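Local coordinates for protein mRNA-capping enzyme subunit alpha (Saccharomyces cerevisiae, PDB 3KYH) that catalyses the second step of mRNA capping, transferring GMP from GTP to the diphosphate end of RNA through a covalent enzyme-GMP intermediate, at residues G107-Q115 and L122-L130. Sequence-based numbering, arbitrary orientation.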
loop_
_atom_site.group_PDB
_atom_site.type_symbol
_atom_site.label_atom_id
_atom_site.label_comp_id
_atom_site.label_asym_id
_atom_site.label_seq_id
_atom_site.Cartn_x
_atom_site.Cartn_y
_atom_site.Cartn_z
ATOM N N GLY C 107 -14.187 -42.030 26.372
ATOM C CA GLY C 107 -14.508 -43.466 26.500
ATOM C C GLY C 107 -15.961 -43.917 26.562
ATOM O O GLY C 107 -16.689 -43.594 27.503
ATOM N N PHE C 108 -16.367 -44.666 25.541
ATOM C CA PHE C 108 -17.697 -45.263 25.478
ATOM C C PHE C 108 -17.646 -46.619 24.771
ATOM O O PHE C 108 -17.088 -46.754 23.675
ATOM C CB PHE C 108 -18.710 -44.342 24.781
ATOM C CG PHE C 108 -19.272 -43.230 25.650
ATOM C CD1 PHE C 108 -20.155 -43.502 26.700
ATOM C CD2 PHE C 108 -18.996 -41.895 25.347
ATOM C CE1 PHE C 108 -20.703 -42.460 27.467
ATOM C CE2 PHE C 108 -19.544 -40.848 26.094
ATOM C CZ PHE C 108 -20.402 -41.134 27.159
ATOM N N ARG C 109 -18.252 -47.616 25.405
ATOM C CA ARG C 109 -18.273 -48.964 24.861
ATOM C C ARG C 109 -19.668 -49.361 24.376
ATOM O O ARG C 109 -20.444 -50.005 25.101
ATOM C CB ARG C 109 -17.697 -49.953 25.886
ATOM C CG ARG C 109 -16.163 -49.896 26.036
ATOM C CD ARG C 109 -15.672 -48.825 27.021
ATOM N NE ARG C 109 -14.216 -48.671 26.966
ATOM C CZ ARG C 109 -13.448 -48.274 27.980
ATOM N NH1 ARG C 109 -13.968 -48.000 29.180
ATOM N NH2 ARG C 109 -12.136 -48.178 27.800
ATOM N N PHE C 110 -19.976 -48.946 23.149
ATOM C CA PHE C 110 -21.268 -49.250 22.540
ATOM C C PHE C 110 -21.213 -50.606 21.813
ATOM O O PHE C 110 -20.406 -50.759 20.890
ATOM C CB PHE C 110 -21.765 -48.089 21.674
ATOM C CG PHE C 110 -21.876 -46.757 22.419
ATOM C CD1 PHE C 110 -21.581 -45.556 21.764
ATOM C CD2 PHE C 110 -22.285 -46.700 23.771
ATOM C CE1 PHE C 110 -21.646 -44.333 22.448
ATOM C CE2 PHE C 110 -22.390 -45.467 24.465
ATOM C CZ PHE C 110 -22.068 -44.285 23.800
ATOM N N PRO C 111 -22.027 -51.598 22.264
ATOM C CA PRO C 111 -21.942 -53.043 21.965
ATOM C C PRO C 111 -23.049 -53.732 21.145
ATOM O O PRO C 111 -23.393 -53.268 20.050
ATOM C CB PRO C 111 -21.944 -53.662 23.374
ATOM C CG PRO C 111 -22.458 -52.585 24.287
ATOM C CD PRO C 111 -22.863 -51.408 23.457
ATOM N N ARG C 112 -23.458 -54.912 21.626
ATOM C CA ARG C 112 -24.736 -55.559 21.318
ATOM C C ARG C 112 -25.034 -56.571 22.441
ATOM O O ARG C 112 -24.539 -56.441 23.575
ATOM C CB ARG C 112 -24.645 -56.323 20.004
ATOM C CG ARG C 112 -24.940 -55.566 18.740
ATOM C CD ARG C 112 -23.761 -55.850 17.805
ATOM N NE ARG C 112 -24.107 -55.899 16.384
ATOM C CZ ARG C 112 -23.320 -55.475 15.399
ATOM N NH1 ARG C 112 -22.131 -54.943 15.682
ATOM N NH2 ARG C 112 -23.740 -55.571 14.128
ATOM N N LEU C 113 -25.890 -57.548 22.127
ATOM C CA LEU C 113 -25.935 -58.819 22.850
ATOM C C LEU C 113 -26.643 -59.835 21.934
ATOM O O LEU C 113 -27.829 -60.118 22.147
ATOM C CB LEU C 113 -26.608 -58.705 24.233
ATOM C CG LEU C 113 -26.056 -59.601 25.353
ATOM C CD1 LEU C 113 -25.358 -58.705 26.368
ATOM C CD2 LEU C 113 -27.146 -60.420 26.069
ATOM N N PRO C 114 -25.932 -60.365 20.900
ATOM C CA PRO C 114 -26.546 -61.359 19.993
ATOM C C PRO C 114 -26.664 -62.764 20.588
ATOM O O PRO C 114 -27.652 -63.465 20.284
ATOM C CB PRO C 114 -25.643 -61.352 18.751
ATOM C CG PRO C 114 -24.357 -60.688 19.169
ATOM C CD PRO C 114 -24.505 -60.146 20.578
ATOM N N GLN C 115 -25.689 -63.149 21.423
ATOM C CA GLN C 115 -25.733 -64.402 22.190
ATOM C C GLN C 115 -26.482 -64.253 23.522
ATOM O O GLN C 115 -27.677 -63.912 23.497
ATOM C CB GLN C 115 -24.338 -65.034 22.333
ATOM C CG GLN C 115 -23.582 -65.250 21.005
ATOM C CD GLN C 115 -24.453 -65.842 19.906
ATOM O OE1 GLN C 115 -24.785 -67.029 19.931
ATOM N NE2 GLN C 115 -24.834 -65.008 18.937
ATOM N N LEU C 122 -18.549 -56.845 26.777
ATOM C CA LEU C 122 -17.149 -56.458 26.987
ATOM C C LEU C 122 -16.169 -56.584 25.807
ATOM O O LEU C 122 -15.089 -55.988 25.855
ATOM C CB LEU C 122 -16.611 -57.132 28.255
ATOM C CG LEU C 122 -17.118 -56.565 29.589
ATOM C CD1 LEU C 122 -17.588 -57.661 30.518
ATOM C CD2 LEU C 122 -16.073 -55.682 30.282
ATOM N N GLU C 123 -16.533 -57.326 24.761
ATOM C CA GLU C 123 -15.694 -57.435 23.552
ATOM C C GLU C 123 -16.512 -57.172 22.279
ATOM O O GLU C 123 -15.974 -56.775 21.231
ATOM C CB GLU C 123 -14.930 -58.772 23.494
ATOM C CG GLU C 123 -13.980 -58.970 22.277
ATOM C CD GLU C 123 -12.565 -58.363 22.407
ATOM O OE1 GLU C 123 -11.658 -58.826 21.667
ATOM O OE2 GLU C 123 -12.336 -57.438 23.232
ATOM N N THR C 124 -17.827 -57.351 22.404
ATOM C CA THR C 124 -18.794 -56.995 21.356
ATOM C C THR C 124 -18.832 -55.475 21.113
ATOM O O THR C 124 -18.284 -54.709 21.912
ATOM C CB THR C 124 -20.178 -57.478 21.747
ATOM O OG1 THR C 124 -20.459 -56.992 23.060
ATOM C CG2 THR C 124 -20.230 -58.993 21.763
ATOM N N LEU C 125 -19.478 -55.044 20.026
ATOM C CA LEU C 125 -19.350 -53.658 19.546
ATOM C C LEU C 125 -20.538 -53.132 18.707
ATOM O O LEU C 125 -21.445 -53.902 18.397
ATOM C CB LEU C 125 -18.004 -53.503 18.804
ATOM C CG LEU C 125 -16.884 -52.552 19.266
ATOM C CD1 LEU C 125 -16.963 -51.276 18.472
ATOM C CD2 LEU C 125 -16.776 -52.245 20.778
ATOM N N GLN C 126 -20.519 -51.833 18.367
ATOM C CA GLN C 126 -21.537 -51.140 17.545
ATOM C C GLN C 126 -20.850 -50.400 16.392
ATOM O O GLN C 126 -19.850 -49.713 16.618
ATOM C CB GLN C 126 -22.316 -50.129 18.404
ATOM C CG GLN C 126 -23.712 -49.747 17.891
ATOM C CD GLN C 126 -24.861 -50.458 18.621
ATOM O OE1 GLN C 126 -24.773 -50.690 19.843
ATOM N NE2 GLN C 126 -25.968 -50.754 17.886
ATOM N N ASP C 127 -21.394 -50.551 15.178
ATOM C CA ASP C 127 -20.820 -50.055 13.888
ATOM C C ASP C 127 -21.979 -49.649 13.009
ATOM O O ASP C 127 -22.831 -50.502 12.695
ATOM C CB ASP C 127 -20.036 -51.162 13.135
ATOM C CG ASP C 127 -19.571 -50.773 11.688
ATOM O OD1 ASP C 127 -20.133 -49.890 10.976
ATOM O OD2 ASP C 127 -18.638 -51.464 11.207
ATOM N N GLY C 128 -21.921 -48.393 12.554
ATOM C CA GLY C 128 -22.966 -47.747 11.757
ATOM C C GLY C 128 -24.221 -47.469 12.571
ATOM O O GLY C 128 -25.259 -48.129 12.392
ATOM N N THR C 129 -24.128 -46.503 13.481
ATOM C CA THR C 129 -25.270 -46.178 14.340
ATOM C C THR C 129 -25.506 -44.667 14.530
ATOM O O THR C 129 -24.712 -43.977 15.194
ATOM C CB THR C 129 -25.210 -46.995 15.660
ATOM O OG1 THR C 129 -25.208 -48.400 15.358
ATOM C CG2 THR C 129 -26.365 -46.663 16.599
ATOM N N LEU C 130 -26.588 -44.172 13.918
ATOM C CA LEU C 130 -26.972 -42.741 13.943
ATOM C C LEU C 130 -28.314 -42.422 14.646
ATOM O O LEU C 130 -29.424 -42.782 14.192
ATOM C CB LEU C 130 -26.850 -42.084 12.548
ATOM C CG LEU C 130 -26.555 -40.575 12.418
ATOM C CD1 LEU C 130 -25.223 -40.148 13.046
ATOM C CD2 LEU C 130 -26.596 -40.114 10.959
#
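With CG of R112 anti to its own carbonyl carbon (chi1 -87°) and the chain bent at both chi2 and chi3, the arginine of 107-115 folds back toward the backbone of 122-130 and brings its guanidinium to the carbonyl of L125. NH1 of R112 donates to O of L125 at 3.0 Å, with 156° at the hydrogen; the donor stands above the carbonyl plane, 47° out of it, while the oxygen lies at the guanidinium edge. One residue on, CB of Q126 meets CB of F110 at 3.9 Å. Around this bond the touching spans of the two segments run steeply across each other, with P111 and L125 the nearest backbone pair. CA of L125 probably also makes a bent CH...O contact with O of F110. On the flank, CB of P111 rests 3.7 Å from OG1 of T124, a hydroxyl already bonded to O of E120. Behind the crossing, the F110 ring meets F179 edge-to-face and P111 packs on P182 and L186, so helix 168-189 backs the loop. Were R112 cut back to alanine, the L125 carbonyl would probably lose this donor and the crossing its side-chain tie. The contact thus exemplifies how loop residues, here 110-112 and 124-127 of the connection between strands 102-105 and 129-139 in the nucleotidyltransferase domain, away from the active-site lysine, can be joined without sheet pairing: limited side-chain packing is supplemented by a long arginine reaching a backbone carbonyl, the one hydrogen bond assigned between the segments.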